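Ribose ABC transporter, substrate binding protein (Conexibacter woesei, PDB 4KQ9) is probably a periplasmic substrate-binding protein of a bacterial ABC importer, binding a sugar, possibly ribose, between the two lobes of a type I binding-protein fold. Local coordinates at residues A[143-148]-A[166-171]; A[113-118]-A[241-246]; A[207-212]-A[219-224]. The protein carries 1 engineered substitution. One frame throughout, in Å; residues are numbered along the deposited sequence.

How the contacts relate
Contact 2 is the largest and most central of the three, and its touching residues are mostly buried. Contact 1 is only partly buried, and contact 3 is a buried cluster far from the centre of the chain. Contacts 1 and 3 each pair a helix with a strand of the same parallel sheet, in different beta-alpha-beta units. Contact 2 joins residues 113-118 to 241-246, beside the lobe crossovers. Contact 1 combines a carboxylate-phenol hydrogen bond with apolar packing; contacts 2 and 3 join their segments by aliphatic packing. Contacts 2 and 3 also meet through a probable backbone hydrogen bond, Gly-223 N to Leu-241 O (3.0 Å).

Contact 1 of 3, residues A[143-148]-A[166-171]; sequences SFVEEQ and DVYTKA
Tyr-168 meets Glu-146 and Val-145 at the start of helix 143-159. The contact lies in a beta-alpha-beta unit: strand 132-136 leads into this helix, and strand 162-167 follows it. Segment 166-171 begins in that second strand. Tyr-168 has the most surface buried, followed by Glu-146, then Val-145.

The polar link is one hydrogen bond. Tyr-168 OH donates to Glu-146 OE1 at 2.7 Å. The phenol meets the oxygen on its syn side, 15° out of the carboxylate plane. The two side chains run nearly perpendicular, and the carboxylate and ring planes are 40° apart. Glu-146 is bent at its second torsion, which turns the carboxylate back to the phenol although its CB does not point there. The second oxygen also lies close to the ring, with Glu-146 OE2 3.2 Å from Tyr-168 CE2. That oxygen accepts from the backbone N of Gly-141, just before the helix. The carboxylate is therefore held at both oxygens.

Tyr-168 OH is gripped a second time, by Arg-153 NH2 from later in the same helix. Arg-153 NE also makes a salt bridge with Asp-166 OD2. This guanidinium would probably make the phenol a stronger donor to Glu-146. A phenylalanine here would probably leave Glu-146 OE1 and Arg-153 NH2 without their shared hydroxyl partner.

The apolar part is small. Val-145 and the tyrosine lie alongside each other with their ends pointing opposite ways. Val-145 CG1 stands anti to the backbone N (chi1 179°), and this methyl reaches the ring, 4.0 Å from Tyr-168 CE2.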
loop_
_atom_site.group_PDB
_atom_site.type_symbol
_atom_site.label_atom_id
_atom_site.label_comp_id
_atom_site.label_asym_id
_atom_site.label_seq_id
_atom_site.Cartn_x
_atom_site.Cartn_y
_atom_site.Cartn_z
ATOM N N SER A 143 -4.854 -8.017 5.617
ATOM C CA SER A 143 -5.671 -7.635 4.513
ATOM C C SER A 143 -4.832 -7.338 3.256
ATOM O O SER A 143 -5.219 -7.712 2.141
ATOM C CB SER A 143 -6.496 -6.413 4.911
ATOM O OG SER A 143 -7.323 -6.019 3.818
ATOM N N PHE A 144 -3.689 -6.679 3.435
ATOM C CA PHE A 144 -2.823 -6.321 2.282
ATOM C C PHE A 144 -2.379 -7.610 1.573
ATOM O O PHE A 144 -2.414 -7.662 0.352
ATOM C CB PHE A 144 -1.649 -5.484 2.737
ATOM C CG PHE A 144 -0.528 -5.326 1.704
ATOM C CD1 PHE A 144 -0.702 -4.528 0.575
ATOM C CD2 PHE A 144 0.709 -5.960 1.879
ATOM C CE1 PHE A 144 0.342 -4.353 -0.362
ATOM C CE2 PHE A 144 1.756 -5.778 0.943
ATOM C CZ PHE A 144 1.571 -4.966 -0.172
ATOM N N VAL A 145 -2.077 -8.651 2.361
ATOM C CA VAL A 145 -1.600 -9.959 1.883
ATOM C C VAL A 145 -2.695 -10.775 1.270
ATOM O O VAL A 145 -2.608 -11.232 0.094
ATOM C CB VAL A 145 -0.891 -10.714 3.051
ATOM C CG1 VAL A 145 -0.385 -12.079 2.648
ATOM C CG2 VAL A 145 0.287 -9.907 3.534
ATOM N N GLU A 146 -3.796 -10.923 2.017
ATOM C CA GLU A 146 -4.891 -11.766 1.586
ATOM C C GLU A 146 -5.679 -11.238 0.436
ATOM O O GLU A 146 -6.017 -11.975 -0.488
ATOM C CB GLU A 146 -5.820 -12.064 2.778
ATOM C CG GLU A 146 -5.102 -12.739 3.925
ATOM C CD GLU A 146 -4.549 -14.136 3.602
ATOM O OE1 GLU A 146 -4.672 -14.650 2.417
ATOM O OE2 GLU A 146 -3.978 -14.744 4.552
ATOM N N GLU A 147 -5.953 -9.940 0.416
ATOM C CA GLU A 147 -6.755 -9.424 -0.674
ATOM C C GLU A 147 -6.008 -9.442 -1.978
ATOM O O GLU A 147 -6.583 -9.816 -3.030
ATOM C CB GLU A 147 -7.190 -7.991 -0.420
ATOM C CG GLU A 147 -8.155 -7.832 0.733
ATOM C CD GLU A 147 -8.667 -6.387 0.863
ATOM O OE1 GLU A 147 -8.464 -5.576 -0.096
ATOM O OE2 GLU A 147 -9.281 -6.075 1.928
ATOM N N GLN A 148 -4.737 -9.025 -1.954
ATOM C CA GLN A 148 -3.966 -9.116 -3.200
ATOM C C GLN A 148 -3.788 -10.579 -3.669
ATOM O O GLN A 148 -3.828 -10.856 -4.879
ATOM C CB GLN A 148 -2.650 -8.369 -3.107
ATOM C CG GLN A 148 -1.529 -9.049 -2.453
ATOM C CD GLN A 148 -0.274 -8.196 -2.562
ATOM O OE1 GLN A 148 0.164 -7.580 -1.591
ATOM N NE2 GLN A 148 0.280 -8.135 -3.747
ATOM N N ASP A 166 2.591 -21.911 -2.654
ATOM C CA ASP A 166 1.778 -20.790 -2.282
ATOM C C ASP A 166 1.926 -20.768 -0.803
ATOM O O ASP A 166 1.106 -21.417 -0.161
ATOM C CB ASP A 166 0.301 -21.068 -2.684
ATOM C CG ASP A 166 -0.670 -19.908 -2.332
ATOM O OD1 ASP A 166 -0.259 -18.954 -1.623
ATOM O OD2 ASP A 166 -1.829 -19.919 -2.814
ATOM N N VAL A 167 2.923 -20.019 -0.293
ATOM C CA VAL A 167 3.352 -19.993 1.075
ATOM C C VAL A 167 3.218 -18.618 1.765
ATOM O O VAL A 167 3.151 -17.579 1.103
ATOM C CB VAL A 167 4.802 -20.426 1.252
ATOM C CG1 VAL A 167 5.045 -21.835 0.670
ATOM C CG2 VAL A 167 5.758 -19.410 0.669
ATOM N N TYR A 168 3.058 -18.656 3.090
ATOM C CA TYR A 168 2.848 -17.437 3.917
ATOM C C TYR A 168 4.101 -17.373 4.702
ATOM O O TYR A 168 4.732 -18.384 4.863
ATOM C CB TYR A 168 1.605 -17.541 4.770
ATOM C CG TYR A 168 0.376 -17.344 4.005
ATOM C CD1 TYR A 168 -0.247 -18.408 3.333
ATOM C CD2 TYR A 168 -0.194 -16.105 3.928
ATOM C CE1 TYR A 168 -1.399 -18.198 2.598
ATOM C CE2 TYR A 168 -1.351 -15.900 3.243
ATOM C CZ TYR A 168 -1.962 -16.951 2.592
ATOM O OH TYR A 168 -3.081 -16.719 1.879
ATOM N N THR A 169 4.561 -16.185 5.078
ATOM C CA THR A 169 5.835 -15.989 5.750
ATOM C C THR A 169 5.540 -15.187 7.053
ATOM O O THR A 169 4.405 -14.743 7.246
ATOM C CB THR A 169 6.866 -15.151 4.906
ATOM O OG1 THR A 169 6.239 -13.971 4.383
ATOM C CG2 THR A 169 7.441 -15.919 3.711
ATOM N N LYS A 170 6.554 -14.926 7.867
ATOM C CA LYS A 170 6.331 -14.288 9.178
ATOM C C LYS A 170 5.944 -12.845 8.957
ATOM O O LYS A 170 5.019 -12.317 9.576
ATOM C CB LYS A 170 7.616 -14.336 10.053
ATOM N N ALA A 171 6.684 -12.217 8.044
ATOM C CA ALA A 171 6.431 -10.855 7.645
ATOM C C ALA A 171 7.078 -10.595 6.288
ATOM O O ALA A 171 7.900 -11.383 5.782
ATOM C CB ALA A 171 7.000 -9.890 8.708
#

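Contact 2 of 3, residues A[113-118]-A[241-246]; sequences AEIGRL and LTVSQC
Ile-115 and Gln-245 meet beside the crossovers between the two lobes, as expected in the type I periplasmic binding-protein fold. Strand 241-244 ends here, and Cys-246 sits at the N-cap position of helix 247-264.

The packing across the contact is aliphatic. Ile-115 CG1 stands anti to the carbonyl carbon (chi1 -66°) and the chain extends from there (chi2 169°), which carries CD1 to Gln-245. Ile-115 CD1 lies 4.1 Å from Gln-245 CG, and the two side chains are almost perpendicular. Further back on the same side chain, Ile-115 CG1 is 4.4 Å from Val-243 CG1. One helical turn on, Leu-118 also points to the strand and is partly covered by it. The Leu-118 carbonyl O lies 4.2 Å from Leu-241 CD2.

The turn after the strand is an ST turn. Cys-246 N donates to Ser-244 OG at 2.9 Å, while Cys-246 SG forms a disulfide with Cys-296.

The polar end of Gln-245 works outside this packing: its NE2 hydrogen-bonds Ser-110 OG, and its OE1 hydrogen-bonds a glycerol, probably from the crystallisation liquor. This position is consistent with a sugar pocket in the cleft.

Strand 277-280 runs antiparallel beside 241-244, with its Glu-278 touching Leu-118 and Leu-241, and helix 143-159 packs on Ala-113, Arg-117 and, through Phe-144, Gln-245.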
loop_
_atom_site.group_PDB
_atom_site.type_symbol
_atom_site.label_atom_id
_atom_site.label_comp_id
_atom_site.label_asym_id
_atom_site.label_seq_id
_atom_site.Cartn_x
_atom_site.Cartn_y
_atom_site.Cartn_z
ATOM N N ALA A 113 -6.813 -5.652 -4.158
ATOM C CA ALA A 113 -7.212 -6.692 -5.165
ATOM C C ALA A 113 -6.791 -6.336 -6.530
ATOM O O ALA A 113 -6.362 -7.185 -7.297
ATOM C CB ALA A 113 -8.723 -6.894 -5.133
ATOM N N GLU A 114 -6.856 -5.034 -6.859
ATOM C CA GLU A 114 -6.335 -4.529 -8.111
ATOM C C GLU A 114 -4.822 -4.708 -8.240
ATOM O O GLU A 114 -4.349 -5.133 -9.275
ATOM C CB GLU A 114 -6.636 -3.051 -8.259
ATOM C CG GLU A 114 -6.883 -2.665 -9.682
ATOM C CD GLU A 114 -5.858 -1.691 -10.191
ATOM O OE1 GLU A 114 -5.916 -0.491 -9.820
ATOM O OE2 GLU A 114 -5.002 -2.122 -10.985
ATOM N N ILE A 115 -4.094 -4.381 -7.182
ATOM C CA ILE A 115 -2.636 -4.657 -7.137
ATOM C C ILE A 115 -2.336 -6.133 -7.520
ATOM O O ILE A 115 -1.496 -6.364 -8.350
ATOM C CB ILE A 115 -2.059 -4.311 -5.781
ATOM C CG1 ILE A 115 -2.177 -2.772 -5.604
ATOM C CG2 ILE A 115 -0.582 -4.677 -5.724
ATOM C CD1 ILE A 115 -1.909 -2.265 -4.236
ATOM N N GLY A 116 -2.997 -7.059 -6.891
ATOM C CA GLY A 116 -2.890 -8.531 -7.181
ATOM C C GLY A 116 -3.183 -8.935 -8.606
ATOM O O GLY A 116 -2.443 -9.720 -9.196
ATOM N N ARG A 117 -4.232 -8.365 -9.205
ATOM C CA ARG A 117 -4.572 -8.649 -10.606
ATOM C C ARG A 117 -3.561 -8.068 -11.565
ATOM O O ARG A 117 -3.253 -8.672 -12.607
ATOM C CB ARG A 117 -5.961 -8.083 -10.965
ATOM C CG ARG A 117 -7.116 -8.879 -10.388
ATOM C CD ARG A 117 -8.494 -8.454 -10.926
ATOM N NE ARG A 117 -9.191 -7.653 -9.937
ATOM C CZ ARG A 117 -9.167 -6.323 -9.910
ATOM N NH1 ARG A 117 -9.800 -5.703 -8.959
ATOM N NH2 ARG A 117 -8.526 -5.625 -10.842
ATOM N N LEU A 118 -3.054 -6.885 -11.264
ATOM C CA LEU A 118 -2.040 -6.310 -12.139
ATOM C C LEU A 118 -0.755 -7.176 -12.191
ATOM O O LEU A 118 -0.139 -7.413 -13.295
ATOM C CB LEU A 118 -1.639 -4.904 -11.698
ATOM C CG LEU A 118 -2.734 -3.811 -11.750
ATOM C CD1 LEU A 118 -2.160 -2.572 -11.081
ATOM C CD2 LEU A 118 -3.168 -3.537 -13.194
ATOM N N LEU A 241 8.717 -6.481 -12.149
ATOM C CA LEU A 241 7.636 -5.502 -11.932
ATOM C C LEU A 241 7.549 -5.140 -10.468
ATOM O O LEU A 241 7.660 -6.027 -9.580
ATOM C CB LEU A 241 6.297 -6.097 -12.333
ATOM C CG LEU A 241 4.978 -5.316 -12.182
ATOM C CD1 LEU A 241 4.890 -4.416 -13.371
ATOM C CD2 LEU A 241 3.707 -6.191 -12.243
ATOM N N THR A 242 7.342 -3.880 -10.196
ATOM C CA THR A 242 6.846 -3.494 -8.888
ATOM C C THR A 242 5.675 -2.533 -9.048
ATOM O O THR A 242 5.470 -1.948 -10.144
ATOM C CB THR A 242 7.982 -2.868 -8.058
ATOM O OG1 THR A 242 7.542 -2.636 -6.717
ATOM C CG2 THR A 242 8.473 -1.570 -8.650
ATOM N N VAL A 243 4.923 -2.312 -7.980
ATOM C CA VAL A 243 3.756 -1.458 -8.058
ATOM C C VAL A 243 3.882 -0.364 -6.987
ATOM O O VAL A 243 4.102 -0.683 -5.802
ATOM C CB VAL A 243 2.460 -2.246 -7.889
ATOM C CG1 VAL A 243 1.191 -1.343 -8.073
ATOM C CG2 VAL A 243 2.408 -3.345 -8.926
ATOM N N SER A 244 3.731 0.906 -7.382
ATOM C CA SER A 244 3.620 2.036 -6.400
ATOM C C SER A 244 2.179 2.248 -5.949
ATOM O O SER A 244 1.257 2.192 -6.774
ATOM C CB SER A 244 4.124 3.295 -7.009
ATOM O OG SER A 244 3.807 4.364 -6.167
ATOM N N GLN A 245 1.996 2.433 -4.634
ATOM C CA GLN A 245 0.707 2.776 -4.077
ATOM C C GLN A 245 0.547 4.269 -3.958
ATOM O O GLN A 245 -0.384 4.699 -3.349
ATOM C CB GLN A 245 0.622 2.180 -2.696
ATOM C CG GLN A 245 0.563 0.671 -2.722
ATOM C CD GLN A 245 0.263 0.137 -1.317
ATOM O OE1 GLN A 245 1.112 -0.494 -0.696
ATOM N NE2 GLN A 245 -0.907 0.451 -0.796
ATOM N N CYS A 246 1.473 5.062 -4.516
ATOM C CA CYS A 246 1.280 6.512 -4.702
ATOM C C CYS A 246 0.994 7.256 -3.396
ATOM O O CYS A 246 -0.032 7.925 -3.253
ATOM C CB CYS A 246 0.151 6.724 -5.676
ATOM S SG CYS A 246 0.552 6.099 -7.340
#

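Contact 3 of 3, residues A[207-212]-A[219-224]; sequences RAIAAR and IMVVGT. Engineered in segment 219-224: Met-220 (natural residue Val).
Ile-209 packs on Ile-219 and Val-221 inside a beta-alpha-beta unit made of strand 193-196, helix 199-211 and strand 220-222. Both strands belong to the parallel sheet of this lobe, and the backbone at Ala-240 and Leu-241 continues it beyond 220-222. The contact joins the last turn of the helix to the beginning of that strand, across a short connection.

The interaction between the segments is apolar. Ile-209 has the most surface covered and touches both partners with one branch. Its CG1 is anti to the carbonyl carbon (chi1 -71°), and from there the chain runs out to the strand. Ile-209 CD1 meets Val-221 CG2 tip to tip at 3.8 Å. Ile-219 comes in at a slant and touches lower down, with its CD1 4.2 Å from Ile-209 CG1. All three residues are buried.

Met-220, an engineered residue modelled as selenomethionine, points away from the helix. It touches Ile-123 and Arg-126 of helix 112-126, so that helix covers the other side of the strand.

Backbone hydrogen bonds set residues 220-222 in the sheet. Met-220 pairs with Gly-192 and Ile-194, Val-222 pairs with Ile-194 and Tyr-196, and Val-221 pairs with Ala-240.

The helix end has its own backbone bonds. Ala-211 N still donates to Arg-207 O at 3.0 Å. The next amide is held only weakly: Arg-212 N lies 3.4 Å from Ala-208 O and 3.2 Å from Ile-209 O.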
loop_
_atom_site.group_PDB
_atom_site.type_symbol
_atom_site.label_atom_id
_atom_site.label_comp_id
_atom_site.label_asym_id
_atom_site.label_seq_id
_atom_site.Cartn_x
_atom_site.Cartn_y
_atom_site.Cartn_z
ATOM N N ARG A 207 18.161 -12.528 -4.101
ATOM C CA ARG A 207 19.473 -13.021 -3.566
ATOM C C ARG A 207 19.498 -14.531 -3.553
ATOM O O ARG A 207 20.500 -15.116 -3.884
ATOM C CB ARG A 207 19.701 -12.498 -2.173
ATOM C CG ARG A 207 19.662 -10.978 -2.088
ATOM C CD ARG A 207 20.587 -10.433 -1.024
ATOM N NE ARG A 207 20.305 -10.925 0.330
ATOM C CZ ARG A 207 19.582 -10.294 1.265
ATOM N NH1 ARG A 207 18.999 -9.112 1.032
ATOM N NH2 ARG A 207 19.432 -10.864 2.458
ATOM N N ALA A 208 18.370 -15.150 -3.250
ATOM C CA ALA A 208 18.221 -16.603 -3.313
ATOM C C ALA A 208 18.378 -17.139 -4.681
ATOM O O ALA A 208 19.036 -18.163 -4.888
ATOM C CB ALA A 208 16.869 -17.027 -2.766
ATOM N N ILE A 209 17.798 -16.459 -5.661
ATOM C CA ILE A 209 17.938 -16.892 -7.038
ATOM C C ILE A 209 19.407 -16.831 -7.537
ATOM O O ILE A 209 19.903 -17.732 -8.243
ATOM C CB ILE A 209 16.977 -16.066 -7.939
ATOM C CG1 ILE A 209 15.513 -16.490 -7.668
ATOM C CG2 ILE A 209 17.290 -16.283 -9.383
ATOM C CD1 ILE A 209 14.456 -15.480 -8.115
ATOM N N ALA A 210 20.093 -15.776 -7.161
ATOM C CA ALA A 210 21.468 -15.529 -7.594
ATOM C C ALA A 210 22.425 -16.542 -6.927
ATOM O O ALA A 210 23.272 -17.108 -7.628
ATOM C CB ALA A 210 21.874 -14.120 -7.218
ATOM N N ALA A 211 22.220 -16.798 -5.620
ATOM C CA ALA A 211 22.958 -17.863 -4.875
ATOM C C ALA A 211 22.860 -19.208 -5.546
ATOM O O ALA A 211 23.752 -20.042 -5.365
ATOM C CB ALA A 211 22.500 -17.959 -3.423
ATOM N N ARG A 212 21.803 -19.441 -6.333
ATOM C CA ARG A 212 21.666 -20.683 -7.092
ATOM C C ARG A 212 22.248 -20.587 -8.441
ATOM O O ARG A 212 22.090 -21.479 -9.281
ATOM C CB ARG A 212 20.214 -21.083 -7.219
ATOM C CG ARG A 212 19.660 -21.647 -5.943
ATOM C CD ARG A 212 18.283 -22.266 -6.171
ATOM N NE ARG A 212 18.284 -23.530 -6.934
ATOM C CZ ARG A 212 18.214 -24.755 -6.390
ATOM N NH1 ARG A 212 18.228 -24.914 -5.083
ATOM N NH2 ARG A 212 18.179 -25.823 -7.162
ATOM N N ILE A 219 13.765 -16.032 -14.007
ATOM C CA ILE A 219 12.531 -16.204 -13.244
ATOM C C ILE A 219 11.968 -14.823 -13.065
ATOM O O ILE A 219 12.662 -13.909 -12.603
ATOM C CB ILE A 219 12.822 -16.816 -11.857
ATOM C CG1 ILE A 219 13.327 -18.271 -11.983
ATOM C CG2 ILE A 219 11.593 -16.769 -10.990
ATOM C CD1 ILE A 219 13.908 -18.833 -10.720
HETATM N N MSE A 220 10.713 -14.632 -13.416
HETATM C CA MSE A 220 10.133 -13.282 -13.281
HETATM C C MSE A 220 9.722 -13.025 -11.835
HETATM O O MSE A 220 8.895 -13.732 -11.281
HETATM C CB MSE A 220 8.873 -13.111 -14.136
HETATM C CG MSE A 220 9.222 -13.061 -15.621
HETATM SE SE MSE A 220 7.493 -12.591 -16.495
HETATM C CE MSE A 220 6.672 -14.254 -16.166
ATOM N N VAL A 221 10.275 -12.000 -11.234
ATOM C CA VAL A 221 9.950 -11.640 -9.835
ATOM C C VAL A 221 9.145 -10.337 -9.803
ATOM O O VAL A 221 9.564 -9.366 -10.442
ATOM C CB VAL A 221 11.269 -11.395 -9.105
ATOM C CG1 VAL A 221 11.047 -10.751 -7.779
ATOM C CG2 VAL A 221 12.072 -12.716 -9.035
ATOM N N VAL A 222 8.014 -10.326 -9.081
ATOM C CA VAL A 222 7.114 -9.192 -8.977
ATOM C C VAL A 222 6.806 -8.917 -7.490
ATOM O O VAL A 222 6.645 -9.854 -6.657
ATOM C CB VAL A 222 5.804 -9.376 -9.797
ATOM C CG1 VAL A 222 6.045 -9.844 -11.274
ATOM C CG2 VAL A 222 4.913 -10.369 -9.117
ATOM N N GLY A 223 6.744 -7.643 -7.164
ATOM C CA GLY A 223 6.551 -7.161 -5.764
ATOM C C GLY A 223 5.669 -5.915 -5.745
ATOM O O GLY A 223 5.116 -5.564 -6.769
ATOM N N THR A 224 5.526 -5.259 -4.609
ATOM C CA THR A 224 4.768 -4.068 -4.430
ATOM C C THR A 224 5.549 -3.151 -3.465
ATOM O O THR A 224 6.104 -3.606 -2.516
ATOM C CB THR A 224 3.387 -4.371 -3.819
ATOM O OG1 THR A 224 2.636 -5.179 -4.706
ATOM C CG2 THR A 224 2.641 -3.136 -3.550
#